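Local coordinates for protein tRNA (guanine(26)-N(2))-dimethyltransferase (Pyrococcus horikoshii, PDB 2DUL) that probably dimethylates the guanine at position 26 of a number of tRNAs, taking both methyl groups from S-adenosyl-L-methionine, at residues 37-42 and 59-64; 31-36 and 298-303; 65-70 and 92-97. One frame throughout, in Å; residues are numbered along the deposited sequence.

Contact 1. Residues 37-42 and 59-64; sequences DIVVVL and GIRGIR
D37 and R64 tie helix 33-46 to helix 60-68, neighbours flanking the sheet of the class I-like methyltransferase fold, through a buried salt bridge. R64 NH2 gives D37 OD1 a short, fairly straight bond (2.7 Å, 162° at the hydrogen); the bond from R64 NH1 to the same oxygen is weak. OD1 sits at the guanidinium edge, in its plane, but the carboxylate stands nearly square to that plane (86°). A single oxygen is therefore shared, not a side-by-side pair of oxygens. The CB of D37 points away from the partner helix; CG, anti to the carbonyl carbon (chi1 -83°), brings OD1 back.

Two valine methyls pack on the arginines. V40 CG2 lies over one face of the R64 guanidinium, toward its rim and 4.1 Å from R64 NH2. V39 CG1 touches R61 NH2 at 4.0 Å, but the polar end of R61, predicted to bind S-adenosyl-L-methionine, is held chiefly by D136, with D138 and N35 beside it.

The segment axes pass 10.6 Å apart, running in broadly the same direction, with side chains spanning the interval. R64 is also salt-bridged to E8 and E68, and both D37 oxygens accept backbone N-H groups, from A300 and R301. Such a buried, multiply paired ion network is likely to keep R64 and D37 charged and their rotations fixed.

Contact 2. Residues 31-36 and 298-303; sequences RMALNR and SLARKK
A33 and R301 meet where the first turn of helix 33-46, a flanking helix of the Rossmann-like methyltransferase fold, packs against the loop that leads into helix 302-314. The A33 methyl lies over the centre of one face of the R301 guanidinium, with A33 CB 3.7 Å from R301 CZ. NE, NH1 and NH2 are only slightly farther from the same carbon, as expected for a methyl seated squarely on a flat group. No hydrogen bond links the two segments; this is van der Waals packing of an alanine on a cation.

The arginine reaches this position by folding back. Its CG is anti to the carbonyl carbon (chi1 -52°), and the one bend in the chain, at chi2 (-74°), lays the guanidinium across A33. At the near end of the chain, R301 CG comes 4.1 Å from the backbone N of L34, so the chain touches the backbone there as well as the A33 methyl. Beside the guanidinium, A33 CB also touches A300 CB at 4.1 Å. The L34 side chain goes on to pack against Q304 and A305 of helix 302-314, which extends the join beyond the loop.

R301 occupies the N-cap position of helix 302-314. On the other helix, R36, predicted to bind S-adenosyl-L-methionine, does not touch 298-303 but faces helix 60-68: M32 O stands over the centre of one face of its guanidinium, and E8 and the carbonyl of N29 hold its nitrogens.

A bond to its own neighbour probably steadies the R301 guanidinium: R301 NH2 donates to A300 O at 2.7 Å, the oxygen close to the guanidinium plane but the donor well above the carbonyl plane, 72° out of it.

Contact 3. Residues 65-70 and 92-97; sequences FALETP and MLNFDG
A66 and L67 pack on F95 on one face of the Rossmann-like sheet, near the end of helix 60-68 and in the segment 92-97 that carries on from helix 81-94. Contact is made by the far end of the phenyl ring: F95 CZ lies 3.5 Å from A66 CB and 3.6 Å from L67 CD2. Both groups approach the ring obliquely.

Conformation brings the ring there. The CB of F95 does not aim at the other helix, but CG, anti to the carbonyl carbon (chi1 -65°), carries the ring back toward it, past the L67 side chain, which runs in the opposite direction. L67 starts with the same kind of first torsion, its CG also anti to the carbonyl carbon. Its chi2 of 169° then stretches CD1 away from the backbone, while CD2 branches off to the ring. The two methyls thus serve different partners: CD2 has F95, and CD1 comes 3.8 Å from N94 OD1, with the leucine and asparagine side chains crossing at about a right angle.

Both ends of the N94 amide are hydrogen-bonded elsewhere, ND2 to the carbonyl oxygens of N90 and K12. L67 also touches A11, so strand 11-15 borders the contact. With an alanine in place of L67, the F95 ring would probably lose one of its two supports here and be freer to shift, and N94 OD1 would lose its apolar neighbour.

Just behind, T69, the first residue beyond helix 60-68, turns its hydroxyl back into the last turn: T69 OG1 donates to F65 O at 2.6 Å, tilted 26° from the carbonyl plane, while the backbone bond from T69 N to that oxygen is weak.

In the fold
The three contacts lie on the same side of the chain's centre and form a row along the helices flanking the central sheet. Contacts 1 and 2, their centres about 9 Å apart, share helix 33-46; contacts 1 and 3, about 11 Å apart, share helix 60-68; contacts 2 and 3 are about 18 Å apart. Along the chain contact 1 closes before contact 3 opens, and both are nested in the long loop closed by contact 2. The sequential helices 33-46, 60-68 and 81-94 are thus packed one on the next, as in class I methyltransferases, and the later 298-303 segment is anchored to the first, near R36 and R61, predicted to bind S-adenosyl-L-methionine.

Contact 1. Residues 37-42 and 59-64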
loop_
_atom_site.group_PDB
_atom_site.type_symbol
_atom_site.label_atom_id
_atom_site.label_comp_id
_atom_site.label_asym_id
_atom_site.label_seq_id
_atom_site.Cartn_x
_atom_site.Cartn_y
_atom_site.Cartn_z
ATOM N N ASP A 37 0.772 -12.164 -0.773
ATOM C CA ASP A 37 1.963 -12.634 -1.479
ATOM C C ASP A 37 2.966 -11.481 -1.551
ATOM O O ASP A 37 4.156 -11.659 -1.282
ATOM C CB ASP A 37 1.645 -13.056 -2.920
ATOM C CG ASP A 37 1.112 -14.476 -3.029
ATOM O OD1 ASP A 37 1.389 -15.312 -2.140
ATOM O OD2 ASP A 37 0.427 -14.759 -4.036
ATOM N N ILE A 38 2.471 -10.306 -1.937
ATOM C CA ILE A 38 3.313 -9.121 -2.082
ATOM C C ILE A 38 4.068 -8.804 -0.799
ATOM O O ILE A 38 5.284 -8.596 -0.822
ATOM C CB ILE A 38 2.474 -7.875 -2.503
ATOM C CG1 ILE A 38 1.712 -8.171 -3.797
ATOM C CG2 ILE A 38 3.379 -6.664 -2.704
ATOM C CD1 ILE A 38 2.596 -8.562 -4.959
ATOM N N VAL A 39 3.357 -8.772 0.323
ATOM C CA VAL A 39 4.016 -8.470 1.587
ATOM C C VAL A 39 5.019 -9.572 1.948
ATOM O O VAL A 39 6.106 -9.286 2.464
ATOM C CB VAL A 39 2.978 -8.239 2.736
ATOM C CG1 VAL A 39 2.088 -9.449 2.917
ATOM C CG2 VAL A 39 3.706 -7.900 4.028
ATOM N N VAL A 40 4.673 -10.824 1.663
ATOM C CA VAL A 40 5.579 -11.940 1.942
ATOM C C VAL A 40 6.873 -11.737 1.155
ATOM O O VAL A 40 7.974 -11.932 1.680
ATOM C CB VAL A 40 4.940 -13.300 1.545
ATOM C CG1 VAL A 40 6.013 -14.383 1.409
ATOM C CG2 VAL A 40 3.931 -13.716 2.603
ATOM N N VAL A 41 6.738 -11.330 -0.105
ATOM C CA VAL A 41 7.904 -11.092 -0.946
ATOM C C VAL A 41 8.758 -9.978 -0.355
ATOM O O VAL A 41 9.974 -10.117 -0.212
ATOM C CB VAL A 41 7.490 -10.701 -2.380
ATOM C CG1 VAL A 41 8.716 -10.252 -3.176
ATOM C CG2 VAL A 41 6.827 -11.889 -3.066
ATOM N N LEU A 42 8.104 -8.877 0.001
ATOM C CA LEU A 42 8.793 -7.731 0.573
ATOM C C LEU A 42 9.546 -8.084 1.849
ATOM O O LEU A 42 10.706 -7.704 2.017
ATOM C CB LEU A 42 7.794 -6.602 0.859
ATOM C CG LEU A 42 8.396 -5.314 1.434
ATOM C CD1 LEU A 42 9.458 -4.779 0.479
ATOM C CD2 LEU A 42 7.303 -4.276 1.657
ATOM N N GLY A 59 -6.266 -15.145 10.807
ATOM C CA GLY A 59 -4.863 -15.257 11.173
ATOM C C GLY A 59 -3.966 -15.597 9.994
ATOM O O GLY A 59 -2.753 -15.741 10.146
ATOM N N ILE A 60 -4.557 -15.706 8.808
ATOM C CA ILE A 60 -3.803 -16.059 7.607
ATOM C C ILE A 60 -2.557 -15.217 7.336
ATOM O O ILE A 60 -1.511 -15.759 6.979
ATOM C CB ILE A 60 -4.710 -16.028 6.341
ATOM C CG1 ILE A 60 -3.897 -16.425 5.105
ATOM C CG2 ILE A 60 -5.307 -14.642 6.147
ATOM C CD1 ILE A 60 -3.334 -17.836 5.160
ATOM N N ARG A 61 -2.657 -13.903 7.507
ATOM C CA ARG A 61 -1.510 -13.036 7.237
ATOM C C ARG A 61 -0.332 -13.354 8.154
ATOM O O ARG A 61 0.770 -13.615 7.677
ATOM C CB ARG A 61 -1.905 -11.560 7.379
ATOM C CG ARG A 61 -0.868 -10.575 6.857
ATOM C CD ARG A 61 -1.374 -9.138 6.962
ATOM N NE ARG A 61 -2.585 -8.923 6.175
ATOM C CZ ARG A 61 -2.603 -8.507 4.911
ATOM N NH1 ARG A 61 -3.763 -8.353 4.291
ATOM N NH2 ARG A 61 -1.473 -8.222 4.273
ATOM N N GLY A 62 -0.571 -13.332 9.463
ATOM C CA GLY A 62 0.484 -13.626 10.418
ATOM C C GLY A 62 1.042 -15.035 10.271
ATOM O O GLY A 62 2.245 -15.254 10.416
ATOM N N ILE A 63 0.173 -16.000 9.990
ATOM C CA ILE A 63 0.624 -17.377 9.819
ATOM C C ILE A 63 1.568 -17.465 8.620
ATOM O O ILE A 63 2.602 -18.134 8.685
ATOM C CB ILE A 63 -0.574 -18.336 9.632
ATOM C CG1 ILE A 63 -1.315 -18.484 10.964
ATOM C CG2 ILE A 63 -0.091 -19.701 9.142
ATOM C CD1 ILE A 63 -2.688 -19.114 10.845
ATOM N N ARG A 64 1.233 -16.783 7.528
ATOM C CA ARG A 64 2.108 -16.814 6.360
ATOM C C ARG A 64 3.414 -16.074 6.656
ATOM O O ARG A 64 4.476 -16.465 6.173
ATOM C CB ARG A 64 1.404 -16.221 5.138
ATOM C CG ARG A 64 0.250 -17.087 4.647
ATOM C CD ARG A 64 -0.182 -16.681 3.254
ATOM N NE ARG A 64 0.907 -16.818 2.292
ATOM C CZ ARG A 64 0.896 -16.289 1.073
ATOM N NH1 ARG A 64 -0.154 -15.587 0.661
ATOM N NH2 ARG A 64 1.939 -16.447 0.269
#

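Contact 2. Residues 31-36 and 298-303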
loop_
_atom_site.group_PDB
_atom_site.type_symbol
_atom_site.label_atom_id
_atom_site.label_comp_id
_atom_site.label_asym_id
_atom_site.label_seq_id
_atom_site.Cartn_x
_atom_site.Cartn_y
_atom_site.Cartn_z
ATOM N N ARG A 31 -9.299 -13.493 -2.577
ATOM C CA ARG A 31 -8.825 -12.510 -3.542
ATOM C C ARG A 31 -7.680 -11.692 -2.937
ATOM O O ARG A 31 -6.904 -11.071 -3.663
ATOM C CB ARG A 31 -9.972 -11.581 -3.967
ATOM C CG ARG A 31 -11.110 -12.296 -4.709
ATOM C CD ARG A 31 -12.246 -11.333 -5.045
ATOM N NE ARG A 31 -11.851 -10.316 -6.019
ATOM C CZ ARG A 31 -11.761 -10.526 -7.329
ATOM N NH1 ARG A 31 -12.039 -11.720 -7.834
ATOM N NH2 ARG A 31 -11.397 -9.539 -8.139
ATOM N N MET A 32 -7.575 -11.707 -1.609
ATOM C CA MET A 32 -6.526 -10.968 -0.910
ATOM C C MET A 32 -5.241 -11.769 -0.755
ATOM O O MET A 32 -4.296 -11.315 -0.107
ATOM C CB MET A 32 -7.018 -10.523 0.467
ATOM C CG MET A 32 -8.044 -9.411 0.415
ATOM S SD MET A 32 -7.353 -7.854 -0.198
ATOM C CE MET A 32 -7.359 -6.884 1.299
ATOM N N ALA A 33 -5.208 -12.960 -1.349
ATOM C CA ALA A 33 -4.024 -13.807 -1.286
ATOM C C ALA A 33 -2.880 -13.128 -2.037
ATOM O O ALA A 33 -1.714 -13.269 -1.663
ATOM C CB ALA A 33 -4.318 -15.172 -1.899
ATOM N N LEU A 34 -3.222 -12.397 -3.101
ATOM C CA LEU A 34 -2.229 -11.676 -3.897
ATOM C C LEU A 34 -1.573 -10.607 -3.024
ATOM O O LEU A 34 -0.352 -10.458 -3.014
ATOM C CB LEU A 34 -2.896 -11.002 -5.105
ATOM C CG LEU A 34 -2.036 -10.013 -5.900
ATOM C CD1 LEU A 34 -0.853 -10.741 -6.511
ATOM C CD2 LEU A 34 -2.870 -9.348 -6.985
ATOM N N ASN A 35 -2.403 -9.862 -2.302
ATOM C CA ASN A 35 -1.935 -8.810 -1.405
ATOM C C ASN A 35 -0.940 -9.405 -0.410
ATOM O O ASN A 35 0.135 -8.850 -0.185
ATOM C CB ASN A 35 -3.133 -8.197 -0.664
ATOM C CG ASN A 35 -2.730 -7.118 0.336
ATOM O OD1 ASN A 35 -2.048 -7.391 1.327
ATOM N ND2 ASN A 35 -3.161 -5.884 0.081
ATOM N N ARG A 36 -1.295 -10.546 0.176
ATOM C CA ARG A 36 -0.415 -11.194 1.140
ATOM C C ARG A 36 0.866 -11.719 0.480
ATOM O O ARG A 36 1.937 -11.708 1.096
ATOM C CB ARG A 36 -1.169 -12.308 1.876
ATOM C CG ARG A 36 -2.233 -11.770 2.843
ATOM C CD ARG A 36 -2.929 -12.885 3.608
ATOM N NE ARG A 36 -3.975 -13.550 2.829
ATOM C CZ ARG A 36 -5.234 -13.129 2.737
ATOM N NH1 ARG A 36 -5.626 -12.031 3.372
ATOM N NH2 ARG A 36 -6.112 -13.819 2.019
ATOM N N SER A 298 7.660 -19.810 -3.898
ATOM C CA SER A 298 6.406 -20.468 -4.221
ATOM C C SER A 298 5.373 -19.582 -3.534
ATOM O O SER A 298 5.418 -19.399 -2.318
ATOM C CB SER A 298 6.375 -21.887 -3.645
ATOM O OG SER A 298 6.552 -21.874 -2.239
ATOM N N LEU A 299 4.463 -19.011 -4.312
ATOM C CA LEU A 299 3.447 -18.125 -3.759
ATOM C C LEU A 299 2.049 -18.668 -3.992
ATOM O O LEU A 299 1.875 -19.662 -4.691
ATOM C CB LEU A 299 3.576 -16.736 -4.390
ATOM C CG LEU A 299 4.901 -16.009 -4.148
ATOM C CD1 LEU A 299 4.945 -14.733 -4.977
ATOM C CD2 LEU A 299 5.053 -15.696 -2.667
ATOM N N ALA A 300 1.055 -18.012 -3.400
ATOM C CA ALA A 300 -0.335 -18.433 -3.543
ATOM C C ALA A 300 -0.884 -18.082 -4.924
ATOM O O ALA A 300 -1.646 -18.847 -5.512
ATOM C CB ALA A 300 -1.187 -17.778 -2.465
ATOM N N ARG A 301 -0.493 -16.915 -5.428
ATOM C CA ARG A 301 -0.932 -16.434 -6.736
ATOM C C ARG A 301 0.301 -15.897 -7.457
ATOM O O ARG A 301 0.338 -14.738 -7.871
ATOM C CB ARG A 301 -1.953 -15.308 -6.563
ATOM C CG ARG A 301 -3.118 -15.647 -5.643
ATOM C CD ARG A 301 -4.104 -16.607 -6.297
ATOM N NE ARG A 301 -5.211 -16.928 -5.400
ATOM C CZ ARG A 301 -5.130 -17.790 -4.392
ATOM N NH1 ARG A 301 -6.188 -18.013 -3.625
ATOM N NH2 ARG A 301 -3.997 -18.442 -4.159
ATOM N N LYS A 302 1.305 -16.756 -7.604
ATOM C CA LYS A 302 2.566 -16.383 -8.234
ATOM C C LYS A 302 2.428 -15.667 -9.579
ATOM O O LYS A 302 3.066 -14.638 -9.808
ATOM C CB LYS A 302 3.454 -17.622 -8.388
ATOM C CG LYS A 302 4.900 -17.298 -8.732
ATOM C CD LYS A 302 5.810 -18.499 -8.537
ATOM C CE LYS A 302 7.266 -18.132 -8.785
ATOM N NZ LYS A 302 8.193 -19.246 -8.435
ATOM N N LYS A 303 1.600 -16.209 -10.464
ATOM C CA LYS A 303 1.396 -15.611 -11.780
ATOM C C LYS A 303 0.920 -14.162 -11.684
ATOM O O LYS A 303 1.424 -13.291 -12.390
ATOM C CB LYS A 303 0.383 -16.432 -12.586
ATOM C CG LYS A 303 -0.977 -16.572 -11.922
ATOM C CD LYS A 303 -0.884 -17.324 -10.599
ATOM C CE LYS A 303 -2.212 -17.318 -9.885
ATOM N NZ LYS A 303 -2.672 -15.928 -9.674
#

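Contact 3. Residues 65-70 and 92-97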
loop_
_atom_site.group_PDB
_atom_site.type_symbol
_atom_site.label_atom_id
_atom_site.label_comp_id
_atom_site.label_asym_id
_atom_site.label_seq_id
_atom_site.Cartn_x
_atom_site.Cartn_y
_atom_site.Cartn_z
ATOM N N PHE A 65 3.345 -15.011 7.450
ATOM C CA PHE A 65 4.563 -14.279 7.815
ATOM C C PHE A 65 5.504 -15.257 8.521
ATOM O O PHE A 65 6.694 -15.331 8.215
ATOM C CB PHE A 65 4.244 -13.135 8.782
ATOM C CG PHE A 65 3.592 -11.940 8.138
ATOM C CD1 PHE A 65 3.090 -10.908 8.931
ATOM C CD2 PHE A 65 3.485 -11.833 6.754
ATOM C CE1 PHE A 65 2.492 -9.788 8.356
ATOM C CE2 PHE A 65 2.888 -10.718 6.169
ATOM C CZ PHE A 65 2.391 -9.694 6.972
ATOM N N ALA A 66 4.950 -16.004 9.470
ATOM C CA ALA A 66 5.722 -16.972 10.241
ATOM C C ALA A 66 6.258 -18.126 9.390
ATOM O O ALA A 66 7.413 -18.535 9.542
ATOM C CB ALA A 66 4.870 -17.518 11.390
ATOM N N LEU A 67 5.428 -18.640 8.487
ATOM C CA LEU A 67 5.840 -19.761 7.640
ATOM C C LEU A 67 6.684 -19.412 6.419
ATOM O O LEU A 67 7.461 -20.246 5.948
ATOM C CB LEU A 67 4.611 -20.535 7.139
ATOM C CG LEU A 67 3.727 -21.292 8.129
ATOM C CD1 LEU A 67 2.439 -21.728 7.427
ATOM C CD2 LEU A 67 4.478 -22.494 8.687
ATOM N N GLU A 68 6.551 -18.190 5.912
ATOM C CA GLU A 68 7.250 -17.817 4.688
ATOM C C GLU A 68 8.243 -16.660 4.703
ATOM O O GLU A 68 8.752 -16.282 3.650
ATOM C CB GLU A 68 6.203 -17.558 3.600
ATOM C CG GLU A 68 5.239 -18.722 3.407
ATOM C CD GLU A 68 4.087 -18.394 2.474
ATOM O OE1 GLU A 68 4.338 -17.790 1.408
ATOM O OE2 GLU A 68 2.931 -18.749 2.801
ATOM N N THR A 69 8.531 -16.098 5.869
ATOM C CA THR A 69 9.469 -14.984 5.930
ATOM C C THR A 69 10.430 -15.158 7.097
ATOM O O THR A 69 10.220 -16.005 7.961
ATOM C CB THR A 69 8.736 -13.637 6.101
ATOM O OG1 THR A 69 8.317 -13.489 7.463
ATOM C CG2 THR A 69 7.512 -13.577 5.192
ATOM N N PRO A 70 11.504 -14.354 7.133
ATOM C CA PRO A 70 12.506 -14.417 8.202
ATOM C C PRO A 70 12.021 -13.856 9.543
ATOM O O PRO A 70 12.799 -13.760 10.495
ATOM C CB PRO A 70 13.671 -13.599 7.632
ATOM C CG PRO A 70 13.493 -13.727 6.147
ATOM C CD PRO A 70 12.004 -13.549 6.006
ATOM N N MET A 92 -2.170 -23.589 15.479
ATOM C CA MET A 92 -1.801 -24.942 15.870
ATOM C C MET A 92 -1.942 -25.940 14.728
ATOM O O MET A 92 -1.473 -27.074 14.817
ATOM C CB MET A 92 -2.624 -25.385 17.079
ATOM C CG MET A 92 -2.272 -24.602 18.333
ATOM S SD MET A 92 -0.480 -24.269 18.411
ATOM C CE MET A 92 0.164 -25.907 18.839
ATOM N N LEU A 93 -2.582 -25.508 13.649
ATOM C CA LEU A 93 -2.755 -26.363 12.485
ATOM C C LEU A 93 -1.494 -26.284 11.634
ATOM O O LEU A 93 -1.249 -27.144 10.791
ATOM C CB LEU A 93 -3.965 -25.900 11.667
ATOM C CG LEU A 93 -4.364 -26.745 10.454
ATOM C CD1 LEU A 93 -4.647 -28.173 10.903
ATOM C CD2 LEU A 93 -5.590 -26.135 9.785
ATOM N N ASN A 94 -0.685 -25.258 11.878
ATOM C CA ASN A 94 0.537 -25.047 11.111
ATOM C C ASN A 94 1.823 -25.134 11.928
ATOM O O ASN A 94 2.919 -25.144 11.367
ATOM C CB ASN A 94 0.466 -23.682 10.424
ATOM C CG ASN A 94 -0.637 -23.615 9.390
ATOM O OD1 ASN A 94 -0.459 -24.048 8.256
ATOM N ND2 ASN A 94 -1.791 -23.089 9.785
ATOM N N PHE A 95 1.689 -25.197 13.247
ATOM C CA PHE A 95 2.848 -25.273 14.128
ATOM C C PHE A 95 2.618 -26.294 15.236
ATOM O O PHE A 95 1.480 -26.551 15.630
ATOM C CB PHE A 95 3.115 -23.901 14.753
ATOM C CG PHE A 95 3.504 -22.847 13.758
ATOM C CD1 PHE A 95 4.830 -22.695 13.368
ATOM C CD2 PHE A 95 2.542 -22.017 13.194
ATOM C CE1 PHE A 95 5.191 -21.731 12.428
ATOM C CE2 PHE A 95 2.893 -21.051 12.253
ATOM C CZ PHE A 95 4.223 -20.907 11.870
ATOM N N ASP A 96 3.703 -26.882 15.725
ATOM C CA ASP A 96 3.620 -27.851 16.811
ATOM C C ASP A 96 4.021 -27.124 18.085
ATOM O O ASP A 96 4.438 -25.968 18.034
ATOM C CB ASP A 96 4.570 -29.028 16.564
ATOM C CG ASP A 96 4.202 -29.828 15.329
ATOM O OD1 ASP A 96 3.022 -30.217 15.203
ATOM O OD2 ASP A 96 5.094 -30.071 14.489
ATOM N N GLY A 97 3.891 -27.792 19.224
ATOM C CA GLY A 97 4.268 -27.161 20.473
ATOM C C GLY A 97 3.105 -26.845 21.391
ATOM O O GLY A 97 1.960 -27.213 21.127
#